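Local coordinates for protein Na-translocating NADH-quinone reductase subunit C NqrC (Shewanella oneidensis, PDB 4XHF) that is the NqrC subunit of a membrane respiratory complex, here as a soluble fragment, and carries flavin mononucleotide on an FMN-binding domain, at residues N156-V161 / K188-D193; K196-L201 / D210-D215. All coordinates share one frame; numbering follows the deposited sequence.

Contact 1: N156-V161 / K188-D193; sequences NTIKGV and KQLFDD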
loop_
_atom_site.group_PDB
_atom_site.type_symbol
_atom_site.label_atom_id
_atom_site.label_comp_id
_atom_site.label_asym_id
_atom_site.label_seq_id
_atom_site.Cartn_x
_atom_site.Cartn_y
_atom_site.Cartn_z
ATOM N N ASN A 156 1.183 9.388 -8.639
ATOM C CA ASN A 156 -0.105 10.018 -8.384
ATOM C C ASN A 156 -1.242 9.086 -8.792
ATOM O O ASN A 156 -2.152 8.818 -8.008
ATOM C CB ASN A 156 -0.204 11.346 -9.138
ATOM C CG ASN A 156 -1.420 12.156 -8.741
ATOM O OD1 ASN A 156 -2.042 11.904 -7.710
ATOM N ND2 ASN A 156 -1.758 13.147 -9.557
ATOM N N THR A 157 -1.171 8.582 -10.020
ATOM C CA THR A 157 -2.194 7.683 -10.543
ATOM C C THR A 157 -2.073 6.300 -9.907
ATOM O O THR A 157 -1.004 5.688 -9.920
ATOM C CB THR A 157 -2.096 7.556 -12.079
ATOM O OG1 THR A 157 -2.169 8.857 -12.674
ATOM C CG2 THR A 157 -3.222 6.691 -12.631
ATOM N N ILE A 158 -3.178 5.816 -9.350
ATOM C CA ILE A 158 -3.209 4.513 -8.703
ATOM C C ILE A 158 -3.306 3.387 -9.735
ATOM O O ILE A 158 -4.185 3.398 -10.597
ATOM C CB ILE A 158 -4.388 4.419 -7.720
ATOM C CG1 ILE A 158 -4.259 5.503 -6.645
ATOM C CG2 ILE A 158 -4.444 3.037 -7.075
ATOM C CD1 ILE A 158 -5.484 5.661 -5.778
ATOM N N LYS A 159 -2.399 2.418 -9.630
ATOM C CA LYS A 159 -2.373 1.264 -10.527
ATOM C C LYS A 159 -3.147 0.089 -9.931
ATOM O O LYS A 159 -3.501 -0.856 -10.634
ATOM C CB LYS A 159 -0.927 0.847 -10.815
ATOM C CG LYS A 159 -0.755 -0.114 -11.989
ATOM C CD LYS A 159 -0.894 0.601 -13.326
ATOM C CE LYS A 159 -0.628 -0.335 -14.493
ATOM N NZ LYS A 159 0.756 -0.876 -14.462
ATOM N N GLY A 160 -3.401 0.146 -8.628
ATOM C CA GLY A 160 -4.167 -0.888 -7.961
ATOM C C GLY A 160 -4.061 -0.826 -6.451
ATOM O O GLY A 160 -3.027 -0.443 -5.902
ATOM N N VAL A 161 -5.150 -1.199 -5.785
ATOM C CA VAL A 161 -5.193 -1.267 -4.332
ATOM C C VAL A 161 -5.569 -2.676 -3.893
ATOM O O VAL A 161 -6.507 -3.270 -4.424
ATOM C CB VAL A 161 -6.198 -0.260 -3.752
ATOM C CG1 VAL A 161 -6.298 -0.401 -2.237
ATOM C CG2 VAL A 161 -5.796 1.154 -4.129
ATOM N N LYS A 188 -7.545 6.211 -10.343
ATOM C CA LYS A 188 -7.749 7.390 -9.514
ATOM C C LYS A 188 -6.408 8.035 -9.182
ATOM O O LYS A 188 -5.364 7.394 -9.296
ATOM C CB LYS A 188 -8.497 7.020 -8.233
ATOM C CG LYS A 188 -9.865 6.393 -8.470
ATOM C CD LYS A 188 -10.833 7.373 -9.107
ATOM C CE LYS A 188 -12.164 6.715 -9.417
ATOM N NZ LYS A 188 -13.193 7.713 -9.819
ATOM N N GLN A 189 -6.444 9.301 -8.768
ATOM C CA GLN A 189 -5.224 10.050 -8.473
ATOM C C GLN A 189 -5.204 10.579 -7.040
ATOM O O GLN A 189 -6.171 11.176 -6.570
ATOM C CB GLN A 189 -5.066 11.203 -9.465
ATOM C CG GLN A 189 -4.693 10.739 -10.862
ATOM C CD GLN A 189 -4.386 11.887 -11.796
ATOM O OE1 GLN A 189 -4.970 12.967 -11.686
ATOM N NE2 GLN A 189 -3.458 11.666 -12.720
ATOM N N LEU A 190 -4.081 10.358 -6.362
ATOM C CA LEU A 190 -3.939 10.703 -4.951
ATOM C C LEU A 190 -3.932 12.206 -4.694
ATOM O O LEU A 190 -4.536 12.670 -3.727
ATOM C CB LEU A 190 -2.654 10.086 -4.392
ATOM C CG LEU A 190 -2.641 8.561 -4.283
ATOM C CD1 LEU A 190 -1.217 8.060 -4.198
ATOM C CD2 LEU A 190 -3.434 8.097 -3.073
ATOM N N PHE A 191 -3.253 12.957 -5.559
ATOM C CA PHE A 191 -3.003 14.379 -5.325
ATOM C C PHE A 191 -3.620 15.286 -6.381
ATOM O O PHE A 191 -3.850 14.866 -7.516
ATOM C CB PHE A 191 -1.499 14.642 -5.276
ATOM C CG PHE A 191 -0.755 13.724 -4.357
ATOM C CD1 PHE A 191 -0.701 13.980 -2.998
ATOM C CD2 PHE A 191 -0.102 12.610 -4.852
ATOM C CE1 PHE A 191 -0.013 13.137 -2.152
ATOM C CE2 PHE A 191 0.587 11.765 -4.011
ATOM C CZ PHE A 191 0.632 12.030 -2.659
ATOM N N ASP A 192 -3.866 16.540 -6.001
ATOM C CA ASP A 192 -4.314 17.558 -6.945
ATOM C C ASP A 192 -3.111 18.281 -7.556
ATOM O O ASP A 192 -1.967 17.869 -7.363
ATOM C CB ASP A 192 -5.269 18.556 -6.267
ATOM C CG ASP A 192 -4.643 19.279 -5.077
ATOM O OD1 ASP A 192 -3.416 19.508 -5.065
ATOM O OD2 ASP A 192 -5.397 19.635 -4.148
ATOM N N ASP A 193 -3.374 19.363 -8.285
ATOM C CA ASP A 193 -2.312 20.125 -8.936
ATOM C C ASP A 193 -1.499 20.949 -7.934
ATOM O O ASP A 193 -0.392 21.392 -8.243
ATOM C CB ASP A 193 -2.895 21.036 -10.023
ATOM C CG ASP A 193 -4.106 21.822 -9.551
ATOM O OD1 ASP A 193 -4.134 22.242 -8.376
ATOM O OD2 ASP A 193 -5.037 22.018 -10.361
HETATM O O HOH W 1 -3.762 15.275 -10.296
#
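The side-chain amides of Asn156 and Gln189 lie one over the other, their planes 20° apart although the two side chains cross nearly at right angles, with Asn156 ND2 3.7 Å from Gln189 CD. The Gln189 amide directs NE2 at Thr157 OG1 over 3.1 Å, with the hydroxyl oxygen almost exactly in the amide plane; that hydroxyl is also bonded to Asp154. The Asn156 amide presents OD1 to the backbone N of Phe191, a short bond of 2.7 Å, nearly straight at hydrogen (170°). CG of Asn156 stands anti to the backbone N (chi1 -171°), and this carries the amide across to 188-193. Its ND2 makes a weak bond to Phe191 O and a firmer one to a water, which joins the polar groups by donating in turn to both Gln189 OE1 and Phe191 O. On the Phe191 ring, one face receives CB of Leu190, offset toward the rim, and OD1 of Asn156 approaches CD2 obliquely at 3.5 Å.

The two backbones join in a single bridge, Thr157 with Gln189. Leu190 N donates to Asn156 O at 3.0 Å, and Ile158 N to Lys188 O at 2.7 Å. The apolar side is modest, Ile158 CD1 reaching Leu190 CD2 at 4.2 Å.

The pairing thus ties the start of strand 158-165 to the irregular chain between helix 179-182 and strand 200-202. Just beyond it, Lys159 and Gly160 both face Ala150 in a classic beta bulge. Strand 144-151 lies alongside, supplying Val149 against Ile158 and Val151 against Leu190.

Contact 2: K196-L201 / D210-D215; sequences KFAMRL and DIHGVD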
loop_
_atom_site.group_PDB
_atom_site.type_symbol
_atom_site.label_atom_id
_atom_site.label_comp_id
_atom_site.label_asym_id
_atom_site.label_seq_id
_atom_site.Cartn_x
_atom_site.Cartn_y
_atom_site.Cartn_z
ATOM N N LYS A 196 -1.513 18.470 -3.153
ATOM C CA LYS A 196 -2.213 18.129 -1.922
ATOM C C LYS A 196 -3.048 16.865 -2.100
ATOM O O LYS A 196 -3.717 16.694 -3.117
ATOM C CB LYS A 196 -3.102 19.294 -1.484
ATOM C CG LYS A 196 -3.992 18.994 -0.286
ATOM C CD LYS A 196 -4.773 20.223 0.146
ATOM C CE LYS A 196 -3.890 21.228 0.864
ATOM N NZ LYS A 196 -4.280 22.624 0.539
ATOM N N PHE A 197 -2.996 15.986 -1.103
ATOM C CA PHE A 197 -3.805 14.773 -1.091
ATOM C C PHE A 197 -5.278 15.125 -1.281
ATOM O O PHE A 197 -5.800 16.004 -0.593
ATOM C CB PHE A 197 -3.594 14.015 0.219
ATOM C CG PHE A 197 -4.285 12.688 0.269
ATOM C CD1 PHE A 197 -3.662 11.552 -0.211
ATOM C CD2 PHE A 197 -5.556 12.576 0.803
ATOM C CE1 PHE A 197 -4.295 10.329 -0.163
ATOM C CE2 PHE A 197 -6.194 11.357 0.854
ATOM C CZ PHE A 197 -5.562 10.230 0.371
ATOM N N ALA A 198 -5.943 14.437 -2.208
ATOM C CA ALA A 198 -7.268 14.852 -2.666
ATOM C C ALA A 198 -8.309 13.733 -2.673
ATOM O O ALA A 198 -9.492 13.992 -2.900
ATOM C CB ALA A 198 -7.155 15.453 -4.063
ATOM N N MET A 199 -7.884 12.494 -2.436
ATOM C CA MET A 199 -8.809 11.362 -2.461
ATOM C C MET A 199 -9.887 11.496 -1.387
ATOM O O MET A 199 -9.585 11.723 -0.216
ATOM C CB MET A 199 -8.061 10.041 -2.272
ATOM C CG MET A 199 -7.151 9.656 -3.425
ATOM S SD MET A 199 -8.001 9.317 -4.979
ATOM C CE MET A 199 -9.036 7.923 -4.548
ATOM N N ARG A 200 -11.142 11.357 -1.805
ATOM C CA ARG A 200 -12.284 11.400 -0.898
ATOM C C ARG A 200 -13.269 10.297 -1.257
ATOM O O ARG A 200 -13.585 10.105 -2.432
ATOM C CB ARG A 200 -12.986 12.760 -0.961
ATOM C CG ARG A 200 -12.109 13.948 -0.612
ATOM C CD ARG A 200 -11.749 13.968 0.861
ATOM N NE ARG A 200 -10.886 15.100 1.192
ATOM C CZ ARG A 200 -9.560 15.099 1.086
ATOM N NH1 ARG A 200 -8.914 14.022 0.655
ATOM N NH2 ARG A 200 -8.872 16.185 1.413
ATOM N N LEU A 201 -13.751 9.570 -0.254
ATOM C CA LEU A 201 -14.802 8.585 -0.483
ATOM C C LEU A 201 -16.153 9.286 -0.555
ATOM O O LEU A 201 -16.500 10.078 0.321
ATOM C CB LEU A 201 -14.803 7.516 0.609
ATOM C CG LEU A 201 -14.020 6.259 0.227
ATOM C CD1 LEU A 201 -12.524 6.535 0.209
ATOM C CD2 LEU A 201 -14.349 5.121 1.168
ATOM N N ASP A 210 -14.655 11.899 -12.028
ATOM C CA ASP A 210 -14.262 12.239 -10.666
ATOM C C ASP A 210 -13.021 11.446 -10.258
ATOM O O ASP A 210 -13.125 10.399 -9.619
ATOM C CB ASP A 210 -15.411 11.965 -9.699
ATOM C CG ASP A 210 -15.172 12.555 -8.322
ATOM O OD1 ASP A 210 -14.036 12.989 -8.040
ATOM O OD2 ASP A 210 -16.127 12.583 -7.516
ATOM N N ILE A 211 -11.848 11.961 -10.612
ATOM C CA ILE A 211 -10.614 11.188 -10.510
ATOM C C ILE A 211 -10.079 11.117 -9.078
ATOM O O ILE A 211 -9.143 10.368 -8.800
ATOM C CB ILE A 211 -9.526 11.771 -11.450
ATOM C CG1 ILE A 211 -8.407 10.751 -11.686
ATOM C CG2 ILE A 211 -8.976 13.086 -10.902
ATOM C CD1 ILE A 211 -7.559 11.048 -12.916
ATOM N N HIS A 212 -10.680 11.887 -8.173
ATOM C CA HIS A 212 -10.294 11.862 -6.762
ATOM C C HIS A 212 -11.365 11.207 -5.894
ATOM O O HIS A 212 -11.288 11.256 -4.667
ATOM C CB HIS A 212 -10.025 13.279 -6.252
ATOM C CG HIS A 212 -8.960 14.004 -7.012
ATOM N ND1 HIS A 212 -7.656 13.563 -7.069
ATOM C CD2 HIS A 212 -9.004 15.144 -7.742
ATOM C CE1 HIS A 212 -6.944 14.397 -7.806
ATOM N NE2 HIS A 212 -7.738 15.364 -8.225
ATOM N N GLY A 213 -12.358 10.596 -6.533
ATOM C CA GLY A 213 -13.485 10.013 -5.824
ATOM C C GLY A 213 -13.531 8.499 -5.889
ATOM O O GLY A 213 -13.204 7.905 -6.914
ATOM N N VAL A 214 -13.933 7.881 -4.781
ATOM C CA VAL A 214 -14.169 6.439 -4.723
ATOM C C VAL A 214 -15.497 6.185 -4.028
ATOM O O VAL A 214 -15.817 6.841 -3.037
ATOM C CB VAL A 214 -13.051 5.690 -3.969
ATOM C CG1 VAL A 214 -13.262 4.181 -4.065
ATOM C CG2 VAL A 214 -11.689 6.073 -4.515
ATOM N N ASP A 215 -16.262 5.228 -4.542
ATOM C CA ASP A 215 -17.577 4.934 -3.988
ATOM C C ASP A 215 -17.486 4.472 -2.540
ATOM O O ASP A 215 -16.814 3.488 -2.229
ATOM C CB ASP A 215 -18.290 3.863 -4.816
ATOM C CG ASP A 215 -18.740 4.375 -6.167
ATOM O OD1 ASP A 215 -19.771 5.077 -6.222
ATOM O OD2 ASP A 215 -18.075 4.062 -7.176
#
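Two backbone hydrogen bonds join Arg200 to segment 210-215 and illustrate the parallel ladder in miniature. Its N donates to His212 O over 2.9 Å, and its O accepts from Val214 N in a longer bond of 3.3 Å. Arg200 pairs with Gly213 and Leu201 with Val214; CA-H...O contacts, such as Met199 CA to His212 O, line the same seam. The type I turn from Asp210 to Gly213 leads segment 210-215 into this pairing.

Contact with a ring comes next. CB of Ala198 sits over one face of the His212 imidazole, 3.8 Å from the ring centroid and 17° off the normal, a CH-pi contact. CG2 of Ile211 occupies the opposite face, over its centre, so the ring is sandwiched between two methyl groups. Its ND1 is hydrogen-bonded to Gln189 O, which helps fix the rotation of the ring.

Apolar packing follows on the side of Leu201 and Val214. The Met199 side chain bends at chi2 (-65°) and again at chi3, bringing its methyl to Val214, where CE is modelled so close to CG2 that the exact spacing is doubtful. Leu201 CD1 approaches Val214 CB more loosely, at 4.3 Å.

The little two-stranded parallel sheet, 200-202 with 213-215, lies beside helix 221-234, whose Gln228 touches the Arg200 side chain and bonds to Leu201 N. Trp185, from the loop after helix 179-182, packs on both Met199 and Val214.

Both contacts are partly buried pairings within the FMN-binding domain, but they hold different elements. Contact 1 attaches a loop to the large antiparallel sheet and adds side-chain amides and a water to its main-chain bonds; contact 2 builds a separate parallel pair, where the hydrogen bonds across are main chain alone and methyl groups flank an imidazole. The centre of contact 2 lies about 16 Å from the centre of the chain, that of contact 1 about 12 Å, and the side chain of Leu201 is about 9 Å from the flavin mononucleotide. Lys188 NZ probably bonds to Asp210 O, and Leu190 O to Ala198 N, so that loop 188-193 touches both contacts.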